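PDB 5J6Q: cell wall binding protein cwp8 from Peptoclostridium difficile, which probably attaches itself to the bacterial cell wall through three CWB2 modules, and probably belongs among the S-layer-associated proteins. Local coordinates for residues Val548-Glu559 with Ile579-Lys590. Numbering follows the deposited sequence.
Sequences VLTTEELSKSQE and IAKNAIEKIAEK. With SO4 (sulfate ion), chain B; SO4 (sulfate ion), chain F.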
ATOM      1  N   VAL A 548      19.046 -13.502  -8.256  1.00 24.50           N
ATOM      2  CA  VAL A 548      20.065 -12.493  -8.516  1.00 25.23           C
ATOM      3  C   VAL A 548      20.581 -12.082  -7.072  1.00 26.57           C
ATOM      4  O   VAL A 548      19.755 -11.743  -6.219  1.00 27.53           O
ATOM      5  CB  VAL A 548      19.348 -11.302  -9.215  1.00 25.70           C
ATOM      6  CG1 VAL A 548      20.266 -10.020  -9.295  1.00 22.90           C
ATOM      7  CG2 VAL A 548      18.911 -11.753 -10.644  1.00 27.56           C
ATOM      8  N   LEU A 549      21.895 -12.103  -6.808  1.00 25.32           N
ATOM      9  CA  LEU A 549      22.314 -11.683  -5.439  1.00 25.61           C
ATOM     10  C   LEU A 549      22.814 -10.238  -5.494  1.00 36.26           C
ATOM     11  O   LEU A 549      23.826  -9.885  -6.168  1.00 31.41           O
ATOM     12  CB  LEU A 549      23.438 -12.570  -4.947  1.00 26.72           C
ATOM     13  CG  LEU A 549      23.002 -14.019  -4.700  1.00 32.94           C
ATOM     14  CD1 LEU A 549      24.261 -14.837  -4.406  1.00 29.05           C
ATOM     15  CD2 LEU A 549      21.932 -14.145  -3.563  1.00 26.59           C
ATOM     16  N   THR A 550      22.043  -9.362  -4.794  1.00 34.94           N
ATOM     17  CA  THR A 550      22.528  -8.021  -4.713  1.00 33.51           C
ATOM     18  C   THR A 550      21.956  -7.308  -3.464  1.00 34.70           C
ATOM     19  O   THR A 550      20.826  -7.616  -3.052  1.00 32.77           O
ATOM     20  CB  THR A 550      22.122  -7.194  -5.953  1.00 35.01           C
ATOM     21  OG1 THR A 550      22.966  -6.015  -5.993  1.00 35.37           O
ATOM     22  CG2 THR A 550      20.722  -6.721  -5.869  1.00 27.36           C
ATOM     23  N   THR A 551      22.744  -6.355  -2.883  1.00 32.22           N
ATOM     24  CA  THR A 551      22.170  -5.534  -1.794  1.00 31.88           C
ATOM     25  C   THR A 551      21.993  -4.133  -2.292  1.00 33.04           C
ATOM     26  O   THR A 551      20.955  -3.527  -2.120  1.00 33.29           O
ATOM     27  CB  THR A 551      23.072  -5.531  -0.526  1.00 36.61           C
ATOM     28  OG1 THR A 551      23.257  -6.874  -0.149  1.00 37.52           O
ATOM     29  CG2 THR A 551      22.379  -4.778   0.661  1.00 37.41           C
ATOM     30  N   GLU A 552      23.045  -3.576  -2.890  1.00 35.82           N
ATOM     31  CA  GLU A 552      22.941  -2.257  -3.422  1.00 36.69           C
ATOM     32  C   GLU A 552      22.710  -2.452  -4.959  1.00 46.42           C
ATOM     33  O   GLU A 552      22.071  -3.458  -5.373  1.00 48.77           O
ATOM     34  CB  GLU A 552      24.197  -1.401  -3.139  1.00 46.46           C
ATOM     35  CG  GLU A 552      24.932  -1.834  -1.873  1.00 59.78           C
ATOM     36  CD  GLU A 552      25.096  -0.690  -0.882  1.00 76.98           C
ATOM     37  OE1 GLU A 552      26.249  -0.250  -0.656  1.00 81.34           O
ATOM     38  OE2 GLU A 552      24.073  -0.247  -0.335  1.00 79.77           O
ATOM     39  N   GLU A 553      23.158  -1.527  -5.792  1.00 44.63           N
ATOM     40  CA  GLU A 553      22.925  -1.731  -7.237  1.00 47.62           C
ATOM     41  C   GLU A 553      23.675  -2.915  -7.837  1.00 40.43           C
ATOM     42  O   GLU A 553      24.704  -3.392  -7.361  1.00 32.96           O
ATOM     43  CB  GLU A 553      23.245  -0.422  -8.067  1.00 54.78           C
ATOM     44  CG  GLU A 553      24.744  -0.087  -8.141  1.00 65.55           C
ATOM     45  CD  GLU A 553      25.099   0.879  -9.311  1.00 82.46           C
ATOM     46  OE1 GLU A 553      26.312   1.120  -9.536  1.00 85.33           O
ATOM     47  OE2 GLU A 553      24.169   1.398 -10.015  1.00 86.93           O
ATOM     48  N   LEU A 554      23.102  -3.421  -8.928  1.00 39.30           N
ATOM     49  CA  LEU A 554      23.705  -4.517  -9.703  1.00 37.09           C
ATOM     50  C   LEU A 554      25.045  -4.234 -10.220  1.00 36.44           C
ATOM     51  O   LEU A 554      25.348  -3.104 -10.540  1.00 36.60           O
ATOM     52  CB  LEU A 554      22.909  -4.760 -10.982  1.00 38.87           C
ATOM     53  CG  LEU A 554      21.510  -5.292 -10.825  1.00 44.39           C
ATOM     54  CD1 LEU A 554      20.906  -5.659 -12.222  1.00 42.62           C
ATOM     55  CD2 LEU A 554      21.543  -6.473 -10.007  1.00 38.24           C
ATOM     56  N   SER A 555      25.880  -5.233 -10.294  1.00 37.38           N
ATOM     57  CA  SER A 555      27.065  -4.958 -11.041  1.00 32.89           C
ATOM     58  C   SER A 555      26.705  -4.844 -12.534  1.00 33.31           C
ATOM     59  O   SER A 555      25.610  -5.294 -12.975  1.00 31.14           O
ATOM     60  CB  SER A 555      28.078  -6.096 -10.889  1.00 30.81           C
ATOM     61  OG  SER A 555      27.726  -7.276 -11.616  1.00 35.08           O
ATOM     62  N   LYS A 556      27.651  -4.269 -13.309  1.00 34.39           N
ATOM     63  CA  LYS A 556      27.536  -4.194 -14.738  1.00 38.48           C
ATOM     64  C   LYS A 556      27.471  -5.598 -15.290  1.00 37.21           C
ATOM     65  O   LYS A 556      26.597  -5.859 -16.171  1.00 36.44           O
ATOM     66  CB  LYS A 556      28.756  -3.397 -15.323  1.00 42.99           C
ATOM     67  CG  LYS A 556      28.490  -1.897 -15.259  1.00 52.10           C
ATOM     68  CD  LYS A 556      29.429  -1.093 -16.177  1.00 70.97           C
ATOM     69  CE  LYS A 556      30.856  -1.062 -15.660  1.00 84.06           C
ATOM     70  NZ  LYS A 556      31.061  -0.055 -14.580  1.00 94.49           N
ATOM     71  N   SER A 557      28.339  -6.501 -14.820  1.00 31.10           N
ATOM     72  CA  SER A 557      28.297  -7.916 -15.297  1.00 37.53           C
ATOM     73  C   SER A 557      26.862  -8.544 -15.088  1.00 38.59           C
ATOM     74  O   SER A 557      26.315  -9.250 -15.954  1.00 41.84           O
ATOM     75  CB  SER A 557      29.371  -8.733 -14.573  1.00 38.71           C
ATOM     76  OG  SER A 557      28.984  -8.742 -13.192  1.00 47.92           O
ATOM     77  N   GLN A 558      26.192  -8.215 -13.947  1.00 36.43           N
ATOM     78  CA  GLN A 558      24.826  -8.673 -13.703  1.00 26.56           C
ATOM     79  C   GLN A 558      23.827  -7.993 -14.575  1.00 25.58           C
ATOM     80  O   GLN A 558      22.922  -8.667 -15.141  1.00 25.58           O
ATOM     81  CB  GLN A 558      24.399  -8.449 -12.233  1.00 26.92           C
ATOM     82  CG  GLN A 558      25.106  -9.495 -11.279  1.00 31.26           C
ATOM     83  CD  GLN A 558      24.845  -9.041  -9.769  1.00 28.65           C
ATOM     84  OE1 GLN A 558      24.887  -7.880  -9.480  1.00 29.67           O
ATOM     85  NE2 GLN A 558      24.384  -9.969  -8.850  1.00 23.20           N
ATOM     86  N   GLU A 559      23.978  -6.679 -14.757  1.00 24.61           N
ATOM     87  CA  GLU A 559      23.065  -5.928 -15.589  1.00 34.72           C
ATOM     88  C   GLU A 559      23.042  -6.573 -17.126  1.00 32.21           C
ATOM     89  O   GLU A 559      21.989  -6.772 -17.697  1.00 33.97           O
ATOM     90  CB  GLU A 559      23.558  -4.484 -15.655  1.00 32.87           C
ATOM     91  CG  GLU A 559      22.839  -3.505 -14.732  1.00 41.73           C
ATOM     92  CD  GLU A 559      23.349  -2.032 -15.041  1.00 50.27           C
ATOM     93  OE1 GLU A 559      23.506  -1.741 -16.218  1.00 46.28           O
ATOM     94  OE2 GLU A 559      23.607  -1.207 -14.110  1.00 47.60           O
ATOM     95  N   ILE A 579      17.096  -4.353   0.349  1.00 38.33           N
ATOM     96  CA  ILE A 579      17.628  -4.346  -0.995  1.00 27.22           C
ATOM     97  C   ILE A 579      17.278  -3.010  -1.536  1.00 27.25           C
ATOM     98  O   ILE A 579      16.127  -2.601  -1.460  1.00 30.90           O
ATOM     99  CB  ILE A 579      17.067  -5.555  -1.850  1.00 33.20           C
ATOM    100  CG1 ILE A 579      17.736  -6.958  -1.403  1.00 31.38           C
ATOM    101  CG2 ILE A 579      17.407  -5.241  -3.295  1.00 32.61           C
ATOM    102  CD1 ILE A 579      16.878  -8.192  -1.736  1.00 35.33           C
ATOM    103  N   ALA A 580      18.262  -2.287  -2.095  1.00 33.24           N
ATOM    104  CA  ALA A 580      18.042  -0.919  -2.641  1.00 30.41           C
ATOM    105  C   ALA A 580      16.914  -0.953  -3.730  1.00 35.05           C
ATOM    106  O   ALA A 580      16.971  -1.832  -4.610  1.00 30.50           O
ATOM    107  CB  ALA A 580      19.337  -0.479  -3.306  1.00 30.17           C
ATOM    108  N   LYS A 581      15.998   0.003  -3.705  1.00 34.72           N
ATOM    109  CA  LYS A 581      14.915   0.126  -4.688  1.00 38.03           C
ATOM    110  C   LYS A 581      15.526   0.275  -6.086  1.00 35.59           C
ATOM    111  O   LYS A 581      14.987  -0.211  -7.139  1.00 31.90           O
ATOM    112  CB  LYS A 581      14.022   1.399  -4.392  1.00 33.24           C
ATOM    113  CG  LYS A 581      12.829   1.498  -5.400  1.00 37.27           C
ATOM    114  CD  LYS A 581      11.719   2.459  -4.915  1.00 46.14           C
ATOM    115  CE  LYS A 581      12.225   3.865  -4.712  1.00 55.10           C
ATOM    116  NZ  LYS A 581      11.092   4.758  -4.319  1.00 72.15           N
ATOM    117  N   ASN A 582      16.625   0.972  -6.130  1.00 36.10           N
ATOM    118  CA  ASN A 582      17.291   1.118  -7.451  1.00 45.87           C
ATOM    119  C   ASN A 582      17.711  -0.262  -8.160  1.00 45.46           C
ATOM    120  O   ASN A 582      17.611  -0.361  -9.392  1.00 44.19           O
ATOM    121  CB  ASN A 582      18.499   1.958  -7.310  1.00 47.06           C
ATOM    122  CG  ASN A 582      18.163   3.450  -7.294  1.00 63.57           C
ATOM    123  OD1 ASN A 582      19.095   4.249  -7.090  1.00 71.94           O
ATOM    124  ND2 ASN A 582      16.887   3.916  -7.474  1.00 65.93           N
ATOM    125  N   ALA A 583      18.152  -1.278  -7.396  1.00 41.60           N
ATOM    126  CA  ALA A 583      18.539  -2.561  -7.994  1.00 40.62           C
ATOM    127  C   ALA A 583      17.306  -3.231  -8.502  1.00 38.19           C
ATOM    128  O   ALA A 583      17.382  -3.836  -9.547  1.00 35.21           O
ATOM    129  CB  ALA A 583      19.210  -3.499  -6.972  1.00 41.35           C
ATOM    130  N   ILE A 584      16.197  -3.156  -7.749  1.00 34.59           N
ATOM    131  CA  ILE A 584      14.921  -3.699  -8.218  1.00 34.24           C
ATOM    132  C   ILE A 584      14.498  -2.938  -9.473  1.00 37.60           C
ATOM    133  O   ILE A 584      13.908  -3.546 -10.422  1.00 37.48           O
ATOM    134  CB  ILE A 584      13.758  -3.538  -7.162  1.00 33.73           C
ATOM    135  CG1 ILE A 584      14.087  -4.261  -5.814  1.00 38.06           C
ATOM    136  CG2 ILE A 584      12.386  -4.063  -7.708  1.00 29.48           C
ATOM    137  CD1 ILE A 584      14.831  -5.613  -5.853  1.00 40.31           C
ATOM    138  N   GLU A 585      14.759  -1.609  -9.510  1.00 37.13           N
ATOM    139  CA  GLU A 585      14.289  -0.856 -10.665  1.00 41.52           C
ATOM    140  C   GLU A 585      15.177  -1.273 -11.836  1.00 38.02           C
ATOM    141  O   GLU A 585      14.622  -1.578 -12.909  1.00 34.12           O
ATOM    142  CB  GLU A 585      14.328   0.685 -10.432  1.00 38.95           C
ATOM    143  CG  GLU A 585      13.290   1.096  -9.391  1.00 42.73           C
ATOM    144  CD  GLU A 585      13.382   2.568  -9.028  1.00 55.27           C
ATOM    145  OE1 GLU A 585      12.335   3.209  -9.054  1.00 63.08           O
ATOM    146  OE2 GLU A 585      14.502   3.064  -8.691  1.00 60.09           O
ATOM    147  N   LYS A 586      16.483  -1.356 -11.596  1.00 27.53           N
ATOM    148  CA  LYS A 586      17.474  -1.743 -12.617  1.00 31.01           C
ATOM    149  C   LYS A 586      17.053  -3.080 -13.199  1.00 37.51           C
ATOM    150  O   LYS A 586      17.035  -3.221 -14.417  1.00 42.74           O
ATOM    151  CB  LYS A 586      18.914  -1.885 -12.003  1.00 33.53           C
ATOM    152  CG  LYS A 586      20.121  -1.790 -13.032  1.00 39.47           C
ATOM    153  CD  LYS A 586      19.753  -0.891 -14.316  1.00 39.37           C
ATOM    154  CE  LYS A 586      20.297   0.550 -14.235  1.00 48.42           C
ATOM    155  NZ  LYS A 586      19.669   1.373 -15.320  1.00 52.08           N
ATOM    156  N   ILE A 587      16.657  -4.055 -12.328  1.00 37.78           N
ATOM    157  CA  ILE A 587      16.312  -5.388 -12.754  1.00 41.64           C
ATOM    158  C   ILE A 587      15.047  -5.321 -13.630  1.00 45.78           C
ATOM    159  O   ILE A 587      15.014  -5.893 -14.736  1.00 44.84           O
ATOM    160  CB  ILE A 587      16.139  -6.365 -11.520  1.00 41.51           C
ATOM    161  CG1 ILE A 587      17.454  -6.584 -10.748  1.00 34.64           C
ATOM    162  CG2 ILE A 587      15.648  -7.704 -12.011  1.00 30.44           C
ATOM    163  CD1 ILE A 587      17.193  -7.342  -9.453  1.00 38.60           C
ATOM    164  N   ALA A 588      13.996  -4.620 -13.137  1.00 43.55           N
ATOM    165  CA  ALA A 588      12.770  -4.457 -13.871  1.00 43.33           C
ATOM    166  C   ALA A 588      12.993  -3.877 -15.332  1.00 46.75           C
ATOM    167  O   ALA A 588      12.354  -4.321 -16.314  1.00 41.18           O
ATOM    168  CB  ALA A 588      11.835  -3.518 -13.083  1.00 43.28           C
ATOM    169  N   GLU A 589      13.848  -2.882 -15.421  1.00 45.40           N
ATOM    170  CA  GLU A 589      14.192  -2.186 -16.622  1.00 48.49           C
ATOM    171  C   GLU A 589      14.806  -3.186 -17.640  1.00 52.92           C
ATOM    172  O   GLU A 589      14.253  -3.313 -18.732  1.00 51.66           O
ATOM    173  CB  GLU A 589      15.183  -1.048 -16.313  1.00 46.68           C
ATOM    174  CG  GLU A 589      15.560  -0.292 -17.563  1.00 53.06           C
ATOM    175  CD  GLU A 589      16.777   0.602 -17.426  1.00 66.41           C
ATOM    176  OE1 GLU A 589      17.225   0.941 -16.285  1.00 67.33           O
ATOM    177  OE2 GLU A 589      17.312   0.963 -18.496  1.00 71.54           O
ATOM    178  N   LYS A 590      15.914  -3.888 -17.272  1.00 50.42           N
ATOM    179  CA  LYS A 590      16.567  -4.888 -18.122  1.00 45.97           C
ATOM    180  C   LYS A 590      15.692  -5.996 -18.627  1.00 47.75           C
ATOM    181  O   LYS A 590      15.842  -6.408 -19.802  1.00 48.88           O
ATOM    182  CB  LYS A 590      17.730  -5.490 -17.364  1.00 45.87           C
ATOM    183  CG  LYS A 590      18.732  -4.392 -16.993  1.00 33.03           C
ATOM    184  CD  LYS A 590      19.632  -4.033 -18.197  1.00 39.19           C
ATOM    185  CE  LYS A 590      19.428  -2.581 -18.551  1.00 52.09           C
ATOM    186  NZ  LYS A 590      20.671  -1.953 -19.066  1.00 59.02           N
TER
HETATM  187  S   SO4 B 701      31.344  -4.118 -12.690  1.00 65.32           S
HETATM  188  O1  SO4 B 701      32.250  -3.548 -13.817  1.00 64.86           O
HETATM  189  O2  SO4 B 701      30.351  -3.022 -12.238  1.00 60.70           O
HETATM  190  O3  SO4 B 701      32.219  -4.490 -11.531  1.00 67.98           O
HETATM  191  O4  SO4 B 701      30.675  -5.463 -13.202  1.00 58.98           O
HETATM  192  S   SO4 F 705      15.939   2.219  -0.922  1.00102.56           S
HETATM  193  O1  SO4 F 705      15.182   3.460  -1.218  1.00102.81           O
HETATM  194  O2  SO4 F 705      17.277   2.263  -1.499  1.00 98.94           O
HETATM  195  O3  SO4 F 705      16.089   2.052   0.526  1.00105.64           O
HETATM  196  O4  SO4 F 705      15.171   1.121  -1.439  1.00102.70           O
HETATM  197  O   HOH W   1      22.222   0.530 -17.193  1.00 72.07           O
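L554 lies across I587 at about a right angle, its CD1 3.9 Å from I587 CG1, and the same methyl also rests against the aliphatic part of K586. I587 has CG1 anti to its carbonyl carbon (chi1 -65°), and from there CD1 runs on to meet V548 CG1 tip to tip at 4.1 Å. One turn nearer the N-terminus of the helix, A583 presents its small CB to the loop: T550 CG2 packs on it, and the carbonyl oxygen of E552 comes within 3.3 Å of it. T550 OG1, anti to the backbone N (chi1 -163°), donates to E552 O and also bonds K499 NZ, while CG2 faces A583. Where the loop passes I579, one backbone bond ties the two segments: A580 N gives its hydrogen to T551 O at 3.0 Å, almost straight at 176° and nearly along the C=O axis. The setting is the third CWB2 module, whose four-stranded parallel sheet is completed by strand 286-289 from much earlier in the chain. Strand 547-549 forms the opposite edge, helix 581-590 follows strand 572-575, and I587 also touches V518 and L572 of the inner strands, so the helix is packed against the sheet and the loop leaving the edge strand at once. Toward the outside the contact turns polar. E559 lays its CG against K586 CG at 3.6 Å, the two chains running obliquely past each other; K586 NZ turns away to a salt bridge with E589 OE1 (2.7 Å). K590 NZ stays 4.0 Å from E559 OE1, too far for a salt bridge, and forms one with a further sulfate, probably from the crystallisation liquor. A water gives a hydrogen to E559 OE1 and is held weakly by both lysine NZ atoms.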